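Trilobed Protease (Pyrococcus furiosus, PDB 2GOP) is probably a peptide-bond hydrolase, represented here by its seven-bladed beta-propeller domain, which has an open Velcro topology. Local coordinates at residues N60-R65 with A74-N79; G70-F75 with I87-L92; L230-P235 with N244-Y249; G273-T278 with Y288-E293. One frame throughout, in Å; residues are numbered along the deposited sequence. Where two conformers were deposited one is given.

Interaction 1: residues N60-R65 with A74-N79; sequences NATMPR and AFMRAN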
loop_
_atom_site.group_PDB
_atom_site.type_symbol
_atom_site.label_atom_id
_atom_site.label_comp_id
_atom_site.label_asym_id
_atom_site.label_seq_id
_atom_site.Cartn_x
_atom_site.Cartn_y
_atom_site.Cartn_z
ATOM N N ASN A 60 -8.384 21.646 17.467
ATOM C CA ASN A 60 -7.671 20.442 17.866
ATOM C C ASN A 60 -8.406 19.172 17.426
ATOM O O ASN A 60 -8.641 18.268 18.223
ATOM C CB ASN A 60 -7.446 20.462 19.390
ATOM C CG ASN A 60 -6.578 19.313 19.879
ATOM O OD1 ASN A 60 -5.837 18.695 19.107
ATOM N ND2 ASN A 60 -6.669 19.020 21.175
ATOM N N ALA A 61 -8.747 19.108 16.146
ATOM C CA ALA A 61 -9.594 18.039 15.630
ATOM C C ALA A 61 -9.305 17.731 14.163
ATOM O O ALA A 61 -8.925 18.621 13.398
ATOM C CB ALA A 61 -11.055 18.427 15.789
ATOM N N THR A 62 -9.476 16.461 13.793
ATOM C CA THR A 62 -9.438 16.004 12.401
ATOM C C THR A 62 -10.596 14.997 12.189
ATOM O O THR A 62 -11.395 14.777 13.091
ATOM C CB THR A 62 -8.085 15.304 12.084
ATOM O OG1 THR A 62 -7.947 14.139 12.904
ATOM C CG2 THR A 62 -6.888 16.246 12.333
ATOM N N MET A 63 -10.670 14.383 11.011
ATOM C CA MET A 63 -11.729 13.419 10.664
ATOM C C MET A 63 -13.151 13.982 10.794
ATOM O O MET A 63 -14.005 13.356 11.422
ATOM C CB MET A 63 -11.616 12.137 11.492
ATOM C CG MET A 63 -10.330 11.354 11.324
ATOM S SD MET A 63 -10.510 9.634 11.866
ATOM C CE MET A 63 -11.479 8.947 10.534
ATOM N N PRO A 64 -13.412 15.157 10.198
ATOM C CA PRO A 64 -14.763 15.721 10.254
ATOM C C PRO A 64 -15.764 14.853 9.505
ATOM O O PRO A 64 -15.516 14.478 8.357
ATOM C CB PRO A 64 -14.608 17.068 9.551
ATOM C CG PRO A 64 -13.443 16.887 8.644
ATOM C CD PRO A 64 -12.495 16.025 9.438
ATOM N N ARG A 65 -16.866 14.512 10.165
ATOM C CA ARG A 65 -17.929 13.726 9.547
ATOM C C ARG A 65 -19.247 14.396 9.883
ATOM O O ARG A 65 -19.680 14.387 11.037
ATOM C CB ARG A 65 -17.904 12.271 10.053
ATOM C CG ARG A 65 -16.569 11.540 9.801
ATOM C CD ARG A 65 -16.286 11.304 8.329
ATOM N NE ARG A 65 -15.088 10.483 8.113
ATOM C CZ ARG A 65 -13.848 10.940 7.933
ATOM N NH1 ARG A 65 -13.572 12.239 7.900
ATOM N NH2 ARG A 65 -12.860 10.074 7.758
ATOM N N ALA A 74 -19.202 14.369 13.892
ATOM C CA ALA A 74 -18.278 13.512 14.612
ATOM C C ALA A 74 -16.862 13.879 14.178
ATOM O O ALA A 74 -16.639 14.325 13.047
ATOM C CB ALA A 74 -18.573 12.033 14.324
ATOM N N PHE A 75 -15.902 13.706 15.078
ATOM C CA PHE A 75 -14.521 14.003 14.741
ATOM C C PHE A 75 -13.574 13.273 15.653
ATOM O O PHE A 75 -13.994 12.680 16.639
ATOM C CB PHE A 75 -14.254 15.513 14.788
ATOM C CG PHE A 75 -14.497 16.146 16.133
ATOM C CD1 PHE A 75 -15.766 16.602 16.486
ATOM C CD2 PHE A 75 -13.451 16.323 17.036
ATOM C CE1 PHE A 75 -15.986 17.223 17.721
ATOM C CE2 PHE A 75 -13.668 16.935 18.265
ATOM C CZ PHE A 75 -14.932 17.386 18.604
ATOM N N MET A 76 -12.290 13.352 15.324
ATOM C CA MET A 76 -11.259 12.680 16.093
ATOM C C MET A 76 -10.347 13.691 16.774
ATOM O O MET A 76 -9.983 14.706 16.178
ATOM C CB MET A 76 -10.438 11.794 15.169
ATOM C CG MET A 76 -9.824 10.595 15.847
ATOM S SD MET A 76 -8.256 10.142 15.093
ATOM C CE MET A 76 -7.254 11.332 15.966
ATOM N N ARG A 77 -9.961 13.393 18.012
ATOM C CA ARG A 77 -9.018 14.222 18.746
ATOM C C ARG A 77 -7.876 13.345 19.283
ATOM O O ARG A 77 -8.106 12.320 19.922
ATOM C CB ARG A 77 -9.745 14.953 19.878
ATOM C CG ARG A 77 -8.888 15.968 20.623
ATOM C CD ARG A 77 -9.753 16.933 21.435
ATOM N NE ARG A 77 -10.435 17.933 20.601
ATOM C CZ ARG A 77 -11.552 18.569 20.958
ATOM N NH1 ARG A 77 -12.148 18.295 22.110
ATOM N NH2 ARG A 77 -12.092 19.470 20.149
ATOM N N ALA A 78 -6.646 13.760 19.002
ATOM C CA ALA A 78 -5.461 13.055 19.460
ATOM C C ALA A 78 -5.099 13.533 20.854
ATOM O O ALA A 78 -5.038 14.739 21.108
ATOM C CB ALA A 78 -4.301 13.306 18.512
ATOM N N ASN A 79 -4.872 12.583 21.755
ATOM C CA ASN A 79 -4.313 12.866 23.067
ATOM C C ASN A 79 -2.839 12.479 23.034
ATOM O O ASN A 79 -2.495 11.311 23.204
ATOM C CB ASN A 79 -5.060 12.075 24.143
ATOM C CG ASN A 79 -4.695 12.504 25.552
ATOM O OD1 ASN A 79 -3.730 13.237 25.763
ATOM N ND2 ASN A 79 -5.465 12.037 26.528
HETATM O O HOH W 1 -7.049 14.366 15.574
#
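R77 reaches N60 at the end of a beta hairpin remote from its turn, the hairpin being the first two strands of a four-stranded propeller blade. With CG anti to the backbone N (chi1 -174°), the R77 chain runs beside the N60 carbonyl: CB stands 3.9 Å from N60 O, CG closes to 3.3 Å from that oxygen, and CD packs on N60 ND2. A bend follows, and NE donates to N60 O at 3.0 Å. The oxygen sits in the guanidinium plane, yet NE stands 41° above the carbonyl plane. At the tip NH2 binds the backbone O of E59, so two successive carbonyls fix the rotation of the guanidinium, while F75 CE2 lies 3.5 Å over one face and W88 adds a cation-pi contact. The F75 ring also receives A61, CB to CD2 at 3.4 Å. Paired backbone bonds join T62 to M76 and R65 to A74; between them the register slips by one residue, a beta bulge in which M63 and P64 lie opposite F75; M63 CG rests 3.9 Å from M76 CB. One water donates to M76 O, an oxygen that T62 N also uses, and lies 2.8 Å from T62 OG1.

Interaction 2: residues G70-F75 with I87-L92; sequences GKKIAF and IWVADL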
loop_
_atom_site.group_PDB
_atom_site.type_symbol
_atom_site.label_atom_id
_atom_site.label_comp_id
_atom_site.label_asym_id
_atom_site.label_seq_id
_atom_site.Cartn_x
_atom_site.Cartn_y
_atom_site.Cartn_z
ATOM N N GLY A 70 -27.240 17.149 8.891
ATOM C CA GLY A 70 -26.541 18.390 9.192
ATOM C C GLY A 70 -26.626 18.889 10.625
ATOM O O GLY A 70 -26.222 20.010 10.896
ATOM N N LYS A 71 -27.135 18.072 11.543
ATOM C CA LYS A 71 -27.331 18.496 12.949
ATOM C C LYS A 71 -26.168 18.127 13.870
ATOM O O LYS A 71 -26.056 18.660 14.967
ATOM C CB LYS A 71 -28.606 17.889 13.523
ATOM C CG LYS A 71 -29.893 18.395 12.887
ATOM C CD LYS A 71 -31.092 17.717 13.524
ATOM C CE LYS A 71 -32.393 18.025 12.776
ATOM N NZ LYS A 71 -33.561 17.361 13.427
ATOM N N LYS A 72 -25.314 17.209 13.429
ATOM C CA LYS A 72 -24.172 16.771 14.230
ATOM C C LYS A 72 -22.899 16.680 13.413
ATOM O O LYS A 72 -22.931 16.553 12.194
ATOM C CB LYS A 72 -24.445 15.394 14.833
ATOM C CG LYS A 72 -25.652 15.346 15.734
ATOM C CD LYS A 72 -25.836 13.980 16.331
ATOM C CE LYS A 72 -27.122 13.902 17.159
ATOM N NZ LYS A 72 -27.283 15.050 18.098
ATOM N N ILE A 73 -21.773 16.708 14.109
ATOM C CA ILE A 73 -20.495 16.387 13.499
ATOM C C ILE A 73 -19.686 15.481 14.432
ATOM O O ILE A 73 -19.529 15.767 15.615
ATOM C CB ILE A 73 -19.700 17.675 13.110
ATOM C CG1 ILE A 73 -18.429 17.311 12.345
ATOM C CG2 ILE A 73 -19.370 18.507 14.334
ATOM C CD1 ILE A 73 -17.828 18.468 11.603
ATOM N N ALA A 74 -19.202 14.369 13.892
ATOM C CA ALA A 74 -18.278 13.512 14.612
ATOM C C ALA A 74 -16.862 13.879 14.178
ATOM O O ALA A 74 -16.639 14.325 13.047
ATOM C CB ALA A 74 -18.573 12.033 14.324
ATOM N N PHE A 75 -15.902 13.706 15.078
ATOM C CA PHE A 75 -14.521 14.003 14.741
ATOM C C PHE A 75 -13.574 13.273 15.653
ATOM O O PHE A 75 -13.994 12.680 16.639
ATOM C CB PHE A 75 -14.254 15.513 14.788
ATOM C CG PHE A 75 -14.497 16.146 16.133
ATOM C CD1 PHE A 75 -15.766 16.602 16.486
ATOM C CD2 PHE A 75 -13.451 16.323 17.036
ATOM C CE1 PHE A 75 -15.986 17.223 17.721
ATOM C CE2 PHE A 75 -13.668 16.935 18.265
ATOM C CZ PHE A 75 -14.932 17.386 18.604
ATOM N N ILE A 87 -12.707 9.627 19.751
ATOM C CA ILE A 87 -13.838 10.013 18.926
ATOM C C ILE A 87 -14.762 10.910 19.752
ATOM O O ILE A 87 -15.069 10.608 20.908
ATOM C CB ILE A 87 -14.598 8.797 18.377
ATOM C CG1 ILE A 87 -13.669 7.939 17.514
ATOM C CG2 ILE A 87 -15.821 9.246 17.573
ATOM C CD1 ILE A 87 -12.944 8.683 16.373
ATOM N N TRP A 88 -15.163 12.021 19.134
ATOM C CA TRP A 88 -16.025 13.020 19.724
ATOM C C TRP A 88 -17.248 13.215 18.840
ATOM O O TRP A 88 -17.219 12.920 17.641
ATOM C CB TRP A 88 -15.292 14.366 19.807
ATOM C CG TRP A 88 -14.332 14.475 20.928
ATOM C CD1 TRP A 88 -13.194 13.751 21.106
ATOM C CD2 TRP A 88 -14.413 15.380 22.032
ATOM N NE1 TRP A 88 -12.565 14.142 22.259
ATOM C CE2 TRP A 88 -13.294 15.142 22.848
ATOM C CE3 TRP A 88 -15.327 16.369 22.411
ATOM C CZ2 TRP A 88 -13.068 15.848 24.030
ATOM C CZ3 TRP A 88 -15.101 17.063 23.578
ATOM C CH2 TRP A 88 -13.980 16.807 24.370
ATOM N N VAL A 89 -18.306 13.745 19.438
ATOM C CA VAL A 89 -19.478 14.187 18.700
ATOM C C VAL A 89 -19.884 15.581 19.186
ATOM O O VAL A 89 -20.021 15.807 20.382
ATOM C CB VAL A 89 -20.651 13.189 18.863
ATOM C CG1 VAL A 89 -21.885 13.693 18.122
ATOM C CG2 VAL A 89 -20.239 11.810 18.334
ATOM N N ALA A 90 -20.048 16.507 18.242
ATOM C CA ALA A 90 -20.520 17.854 18.526
ATOM C C ALA A 90 -21.932 18.013 17.992
ATOM O O ALA A 90 -22.252 17.593 16.878
ATOM C CB ALA A 90 -19.610 18.889 17.888
ATOM N N ASP A 91 -22.774 18.626 18.807
ATOM C CA ASP A 91 -24.142 18.901 18.450
ATOM C C ASP A 91 -24.209 20.345 17.973
ATOM O O ASP A 91 -24.105 21.280 18.770
ATOM C CB ASP A 91 -25.030 18.667 19.661
ATOM C CG ASP A 91 -26.488 18.597 19.303
ATOM O OD1 ASP A 91 -27.003 19.562 18.693
ATOM O OD2 ASP A 91 -27.120 17.571 19.641
ATOM N N LEU A 92 -24.367 20.520 16.667
ATOM C CA LEU A 92 -24.341 21.850 16.059
ATOM C C LEU A 92 -25.556 22.709 16.446
ATOM O O LEU A 92 -25.499 23.935 16.345
ATOM C CB LEU A 92 -24.248 21.747 14.530
ATOM C CG LEU A 92 -23.052 20.997 13.926
ATOM C CD1 LEU A 92 -23.135 21.064 12.422
ATOM C CD2 LEU A 92 -21.727 21.571 14.397
#
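F75 and W88 set their flat groups nearly parallel, planes 23° apart, but the rings are offset, with little of one above the other. What sits over the F75 face is W88 CB, 3.5 Å from the ring centroid, a CH-pi contact. The ring gets there because CG lies between the backbone N and the carbonyl carbon (chi1 60°), which swings it across to the facing strand, where A90 CB meets its edge at CE1, 4.0 Å away. An alanine in place of F75 would probably open a gap beside W88 CB and A90 CB. The indole has a polar partner of its own, NE1 bonding to E86 OE1. I73 continues this face, its CG2 touching A90 CB at 3.6 Å and L92 CD2 beyond. On the reverse face K72 and D91 cross, and the K72 chain bends at its last torsion, bringing NZ into a salt bridge with D91 OD2 at 3.0 Å; D91 OD1 takes the backbone N of T94. Backbone bonds tie I73 to A90 and F75 to W88 in antiparallel register. This hairpin makes the middle of its blade: I73 and F75 lie against I45 of strand 40-49, and K72 and A74 against W111 of strand 105-111.

Interaction 3: residues L230-P235 with N244-Y249; sequences LLYGKP and NKLYIY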
loop_
_atom_site.group_PDB
_atom_site.type_symbol
_atom_site.label_atom_id
_atom_site.label_comp_id
_atom_site.label_asym_id
_atom_site.label_seq_id
_atom_site.Cartn_x
_atom_site.Cartn_y
_atom_site.Cartn_z
ATOM N N LEU A 230 -20.217 -0.353 -3.946
ATOM C CA LEU A 230 -19.074 -0.013 -4.779
ATOM C C LEU A 230 -17.853 -0.776 -4.270
ATOM O O LEU A 230 -17.510 -0.691 -3.096
ATOM C CB LEU A 230 -18.824 1.497 -4.735
ATOM C CG LEU A 230 -17.679 2.024 -5.614
ATOM C CD1 LEU A 230 -17.975 1.725 -7.110
ATOM C CD2 LEU A 230 -17.445 3.521 -5.348
ATOM N N LEU A 231 -17.202 -1.505 -5.177
ATOM C CA LEU A 231 -16.057 -2.342 -4.858
ATOM C C LEU A 231 -14.814 -1.816 -5.578
ATOM O O LEU A 231 -14.892 -1.298 -6.705
ATOM C CB LEU A 231 -16.339 -3.812 -5.225
ATOM C CG LEU A 231 -17.651 -4.415 -4.675
ATOM C CD1 LEU A 231 -18.167 -5.530 -5.603
ATOM C CD2 LEU A 231 -17.488 -4.936 -3.268
ATOM N N TYR A 232 -13.677 -1.926 -4.894
ATOM C CA TYR A 232 -12.397 -1.422 -5.375
ATOM C C TYR A 232 -11.376 -2.561 -5.372
ATOM O O TYR A 232 -11.237 -3.272 -4.379
ATOM C CB TYR A 232 -11.939 -0.321 -4.424
ATOM C CG TYR A 232 -10.690 0.446 -4.808
ATOM C CD1 TYR A 232 -10.760 1.551 -5.649
ATOM C CD2 TYR A 232 -9.448 0.124 -4.264
ATOM C CE1 TYR A 232 -9.612 2.293 -5.976
ATOM C CE2 TYR A 232 -8.309 0.862 -4.574
ATOM C CZ TYR A 232 -8.397 1.948 -5.431
ATOM O OH TYR A 232 -7.257 2.686 -5.759
ATOM N N GLY A 233 -10.662 -2.749 -6.478
ATOM C CA GLY A 233 -9.627 -3.783 -6.533
ATOM C C GLY A 233 -9.296 -4.246 -7.928
ATOM O O GLY A 233 -9.465 -3.510 -8.880
ATOM N N LYS A 234 -8.820 -5.477 -8.050
ATOM C CA LYS A 234 -8.320 -5.958 -9.328
ATOM C C LYS A 234 -9.183 -7.091 -9.887
ATOM O O LYS A 234 -9.764 -7.875 -9.122
ATOM C CB LYS A 234 -6.848 -6.351 -9.197
ATOM C CG LYS A 234 -5.964 -5.133 -8.931
ATOM C CD LYS A 234 -4.499 -5.477 -8.756
ATOM C CE LYS A 234 -3.658 -4.223 -8.519
ATOM N NZ LYS A 234 -4.095 -3.465 -7.306
ATOM N N PRO A 235 -9.303 -7.149 -11.228
ATOM C CA PRO A 235 -10.171 -8.104 -11.922
ATOM C C PRO A 235 -10.043 -9.551 -11.463
ATOM O O PRO A 235 -8.940 -10.023 -11.179
ATOM C CB PRO A 235 -9.738 -7.990 -13.387
ATOM C CG PRO A 235 -9.023 -6.700 -13.512
ATOM C CD PRO A 235 -8.635 -6.217 -12.158
ATOM N N ASN A 244 -5.835 -0.621 -9.698
ATOM C CA ASN A 244 -7.122 -0.978 -9.138
ATOM C C ASN A 244 -8.224 -0.421 -10.028
ATOM O O ASN A 244 -8.015 0.547 -10.769
ATOM C CB ASN A 244 -7.271 -0.473 -7.712
ATOM C CG ASN A 244 -6.324 -1.163 -6.760
ATOM O OD1 ASN A 244 -6.320 -2.391 -6.659
ATOM N ND2 ASN A 244 -5.499 -0.379 -6.072
ATOM N N LYS A 245 -9.382 -1.069 -9.942
ATOM C CA LYS A 245 -10.543 -0.788 -10.764
ATOM C C LYS A 245 -11.753 -0.595 -9.865
ATOM O O LYS A 245 -11.691 -0.841 -8.655
ATOM C CB LYS A 245 -10.810 -1.979 -11.690
ATOM C CG LYS A 245 -9.710 -2.256 -12.713
ATOM C CD LYS A 245 -9.795 -1.296 -13.878
ATOM C CE LYS A 245 -8.758 -1.610 -14.904
ATOM N NZ LYS A 245 -8.628 -0.508 -15.866
ATOM N N LEU A 246 -12.859 -0.174 -10.469
ATOM C CA LEU A 246 -14.105 0.022 -9.750
ATOM C C LEU A 246 -15.158 -0.947 -10.261
ATOM O O LEU A 246 -15.286 -1.193 -11.469
ATOM C CB LEU A 246 -14.598 1.469 -9.868
ATOM C CG LEU A 246 -13.723 2.532 -9.197
ATOM C CD1 LEU A 246 -14.187 3.937 -9.583
ATOM C CD2 LEU A 246 -13.697 2.356 -7.664
ATOM N N TYR A 247 -15.911 -1.503 -9.325
ATOM C CA TYR A 247 -16.967 -2.449 -9.650
ATOM C C TYR A 247 -18.201 -2.129 -8.827
ATOM O O TYR A 247 -18.106 -1.610 -7.699
ATOM C CB TYR A 247 -16.529 -3.891 -9.360
ATOM C CG TYR A 247 -15.214 -4.276 -9.983
ATOM C CD1 TYR A 247 -14.016 -4.007 -9.332
ATOM C CD2 TYR A 247 -15.167 -4.889 -11.229
ATOM C CE1 TYR A 247 -12.804 -4.341 -9.904
ATOM C CE2 TYR A 247 -13.959 -5.233 -11.817
ATOM C CZ TYR A 247 -12.778 -4.959 -11.151
ATOM O OH TYR A 247 -11.569 -5.286 -11.727
ATOM N N ILE A 248 -19.358 -2.441 -9.400
ATOM C CA ILE A 248 -20.627 -2.247 -8.725
ATOM C C ILE A 248 -21.318 -3.582 -8.556
ATOM O O ILE A 248 -21.499 -4.299 -9.540
ATOM C CB ILE A 248 -21.563 -1.341 -9.536
ATOM C CG1 ILE A 248 -20.969 0.055 -9.696
ATOM C CG2 ILE A 248 -22.938 -1.273 -8.855
ATOM C CD1 ILE A 248 -21.838 0.966 -10.547
ATOM N N TYR A 249 -21.710 -3.896 -7.312
ATOM C CA TYR A 249 -22.578 -5.025 -7.010
ATOM C C TYR A 249 -24.031 -4.568 -6.780
ATOM O O TYR A 249 -24.317 -3.761 -5.881
ATOM C CB TYR A 249 -22.043 -5.832 -5.815
ATOM C CG TYR A 249 -22.921 -7.019 -5.456
ATOM C CD1 TYR A 249 -23.262 -7.977 -6.430
ATOM C CD2 TYR A 249 -23.437 -7.182 -4.176
ATOM C CE1 TYR A 249 -24.083 -9.047 -6.140
ATOM C CE2 TYR A 249 -24.272 -8.286 -3.877
ATOM C CZ TYR A 249 -24.578 -9.204 -4.871
ATOM O OH TYR A 249 -25.396 -10.284 -4.625
#
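L231 with Y247 and G233 with K245 form the hydrogen-bonded pairs of an antiparallel hairpin whose strands run at 149°, the middle two strands of a propeller blade. On one side of the sheet the partner strand meets the Y232 ring on one face and at one edge. N244 CB stands over the ring, 3.8 Å from its centroid, in a CH-pi contact, whereas L246 CD2 meets the edge at CD1, 3.7 Å away. The N244 amide is turned 43° from the ring plane, which brings ND2 to 3.4 Å from Y232 CE2. Beyond the ring the Y232 hydroxyl bonds to the carbonyl O of V265. A phenylalanine in place of Y232 would probably leave the V265 carbonyl without this hydroxyl partner. On the other side the Y247 ring runs along the strand, its CE1 edge 3.6 Å from G233 O and its OH 3.1 Å from P235 CD. G233 adopts backbone angles at which a CB would collide with the preceding carbonyl O. Past the strand end K234 turns back: its chain is extended until the last torsion (chi4 59°), where it bends so that NZ donates a hydrogen bond to N244 OD1 at 2.6 Å, from well above the amide carbonyl plane. The nearby ammonium would probably polarise this amide, making the ND2 hydrogens beside the Y232 ring more positive.

Interaction 4: residues G273-T278 with Y288-E293; sequences GKVYFT and YIWDGE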
loop_
_atom_site.group_PDB
_atom_site.type_symbol
_atom_site.label_atom_id
_atom_site.label_comp_id
_atom_site.label_asym_id
_atom_site.label_seq_id
_atom_site.Cartn_x
_atom_site.Cartn_y
_atom_site.Cartn_z
ATOM N N GLY A 273 -26.725 5.915 -7.217
ATOM C CA GLY A 273 -26.340 5.037 -8.319
ATOM C C GLY A 273 -25.286 5.593 -9.260
ATOM O O GLY A 273 -24.935 4.946 -10.234
ATOM N N LYS A 274 -24.793 6.798 -8.986
ATOM C CA LYS A 274 -23.753 7.402 -9.791
ATOM C C LYS A 274 -22.449 7.313 -9.019
ATOM O O LYS A 274 -22.424 7.480 -7.808
ATOM C CB LYS A 274 -24.086 8.855 -10.124
ATOM C CG LYS A 274 -25.322 9.021 -11.008
ATOM C CD LYS A 274 -25.702 10.484 -11.167
ATOM C CE LYS A 274 -27.046 10.665 -11.879
ATOM N NZ LYS A 274 -27.282 12.096 -12.292
ATOM N N VAL A 275 -21.362 7.062 -9.738
ATOM C CA VAL A 275 -20.085 6.840 -9.114
ATOM C C VAL A 275 -19.187 8.018 -9.429
ATOM O O VAL A 275 -19.027 8.402 -10.584
ATOM C CB VAL A 275 -19.451 5.504 -9.576
ATOM C CG1 VAL A 275 -18.034 5.348 -9.013
ATOM C CG2 VAL A 275 -20.325 4.330 -9.138
ATOM N N TYR A 276 -18.619 8.585 -8.370
ATOM C CA TYR A 276 -17.747 9.728 -8.443
ATOM C C TYR A 276 -16.361 9.219 -8.095
ATOM O O TYR A 276 -16.189 8.526 -7.089
ATOM C CB TYR A 276 -18.204 10.782 -7.426
ATOM C CG TYR A 276 -19.607 11.325 -7.673
ATOM C CD1 TYR A 276 -20.728 10.599 -7.322
ATOM C CD2 TYR A 276 -19.798 12.577 -8.241
ATOM C CE1 TYR A 276 -22.000 11.094 -7.543
ATOM C CE2 TYR A 276 -21.069 13.083 -8.468
ATOM C CZ TYR A 276 -22.168 12.341 -8.112
ATOM O OH TYR A 276 -23.433 12.836 -8.339
ATOM N N PHE A 277 -15.375 9.552 -8.918
ATOM C CA PHE A 277 -14.054 8.981 -8.754
ATOM C C PHE A 277 -12.963 9.818 -9.389
ATOM O O PHE A 277 -13.204 10.598 -10.303
ATOM C CB PHE A 277 -14.022 7.569 -9.351
ATOM C CG PHE A 277 -14.238 7.546 -10.827
ATOM C CD1 PHE A 277 -15.525 7.593 -11.355
ATOM C CD2 PHE A 277 -13.161 7.499 -11.699
ATOM C CE1 PHE A 277 -15.725 7.587 -12.719
ATOM C CE2 PHE A 277 -13.371 7.503 -13.073
ATOM C CZ PHE A 277 -14.658 7.549 -13.572
ATOM N N THR A 278 -11.754 9.615 -8.879
ATOM C CA THR A 278 -10.571 10.281 -9.401
ATOM C C THR A 278 -9.737 9.295 -10.199
ATOM O O THR A 278 -9.653 8.108 -9.869
ATOM C CB THR A 278 -9.701 10.910 -8.291
ATOM O OG1 THR A 278 -9.297 9.903 -7.359
ATOM C CG2 THR A 278 -10.468 12.013 -7.552
ATOM N N TYR A 288 -14.095 12.611 -11.968
ATOM C CA TYR A 288 -15.117 12.249 -12.948
ATOM C C TYR A 288 -16.388 11.758 -12.286
ATOM O O TYR A 288 -16.407 11.444 -11.100
ATOM C CB TYR A 288 -14.613 11.107 -13.843
ATOM C CG TYR A 288 -13.481 11.490 -14.750
ATOM C CD1 TYR A 288 -12.154 11.348 -14.340
ATOM C CD2 TYR A 288 -13.732 12.014 -16.015
ATOM C CE1 TYR A 288 -11.108 11.716 -15.177
ATOM C CE2 TYR A 288 -12.684 12.393 -16.859
ATOM C CZ TYR A 288 -11.385 12.231 -16.439
ATOM O OH TYR A 288 -10.356 12.614 -17.274
ATOM N N ILE A 289 -17.449 11.670 -13.085
ATOM C CA ILE A 289 -18.670 11.013 -12.661
ATOM C C ILE A 289 -19.014 9.966 -13.699
ATOM O O ILE A 289 -18.858 10.187 -14.918
ATOM C CB ILE A 289 -19.844 12.015 -12.463
ATOM C CG1 ILE A 289 -21.054 11.318 -11.823
ATOM C CG2 ILE A 289 -20.230 12.684 -13.788
ATOM C CD1 ILE A 289 -22.282 12.190 -11.740
ATOM N N TRP A 290 -19.467 8.815 -13.211
ATOM C CA TRP A 290 -19.976 7.758 -14.064
ATOM C C TRP A 290 -21.461 7.563 -13.801
ATOM O O TRP A 290 -21.902 7.486 -12.643
ATOM C CB TRP A 290 -19.222 6.454 -13.818
ATOM C CG TRP A 290 -19.715 5.329 -14.654
ATOM C CD1 TRP A 290 -19.266 4.974 -15.884
ATOM C CD2 TRP A 290 -20.764 4.410 -14.325
ATOM N NE1 TRP A 290 -19.958 3.890 -16.343
ATOM C CE2 TRP A 290 -20.883 3.518 -15.405
ATOM C CE3 TRP A 290 -21.600 4.244 -13.214
ATOM C CZ2 TRP A 290 -21.821 2.495 -15.427
ATOM C CZ3 TRP A 290 -22.530 3.217 -13.231
ATOM C CH2 TRP A 290 -22.632 2.354 -14.335
ATOM N N ASP A 291 -22.228 7.503 -14.884
ATOM C CA ASP A 291 -23.667 7.280 -14.802
ATOM C C ASP A 291 -24.159 6.371 -15.934
ATOM O O ASP A 291 -25.318 6.412 -16.312
ATOM C CB ASP A 291 -24.405 8.630 -14.798
ATOM C CG ASP A 291 -24.372 9.335 -16.156
ATOM O OD1 ASP A 291 -23.573 8.939 -17.043
ATOM O OD2 ASP A 291 -25.151 10.297 -16.329
ATOM N N GLY A 292 -23.266 5.532 -16.445
ATOM C CA GLY A 292 -23.483 4.798 -17.681
ATOM C C GLY A 292 -22.483 5.257 -18.722
ATOM O O GLY A 292 -22.171 4.517 -19.653
ATOM N N GLU A 293 -22.013 6.496 -18.564
ATOM C CA GLU A 293 -20.862 7.034 -19.292
ATOM C C GLU A 293 -20.038 7.910 -18.353
ATOM O O GLU A 293 -20.540 8.388 -17.331
ATOM C CB GLU A 293 -21.303 7.854 -20.505
ATOM C CG GLU A 293 -21.882 9.217 -20.179
ATOM C CD GLU A 293 -22.568 9.862 -21.374
ATOM O OE1 GLU A 293 -23.818 9.910 -21.380
ATOM O OE2 GLU A 293 -21.865 10.324 -22.298
#
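The middle hairpin of another propeller blade brings Y276 against I289 and F277 against Y288, on its two faces. I289 lies alongside Y276, pointing the same way: with CG1 anti to the backbone N (chi1 -172°), the isoleucine extends over the phenol, placing CG1 4.0 Å from the ring centroid and CD1 3.6 Å from CE2. The opposite face is largely aromatic. Y288 CB sits over the F277 ring, 3.9 Å from its centroid, and beyond it the two rings, planes 23° apart, are strongly offset. W290 CB comes to the F277 edge, 3.8 Å from CE1. The Y288 hydroxyl goes elsewhere, bonding to E281 OE1. A propeller blade is a four-stranded antiparallel sheet, and this hairpin supplies its two inner strands; backbone bonds in both directions join V275 to W290 and F277 to Y288. The strand ends in an Asx turn: D291 OD1 accepts from E293 N at 3.3 Å, while the D291 N bonds back to E293 O. The turn folds the chain over one face of W290, where G292 N stands 3.3 Å from the indole plane, over its centre. Next to it K274 runs alongside D291, CG against CB at 3.9 Å. The two charged ends do not touch, however, since K274 NZ stays 4.9 Å from D291 OD2, which forms its salt bridge with K295 NZ.

From the N terminus, interaction 1 closes the turn between the first and second strands of the second blade. Interaction 2 closes the next turn, between the second and third. The two overlap along the chain rather than nest, since 70-75 begins before 74-79 ends; A74 and F75 belong to both, so strand 72-79 serves each. Interactions 3 and 4 follow in series, each closing the central hairpin of its own blade, the fifth and the sixth. Their centres are about 13 Å apart, and they touch between blades, I248 CD1 against W290 CZ3 and L246 CD1 against F277 CB. Interactions 1 and 3 lie on opposite sides of the chain's centre, centres about 29 Å apart.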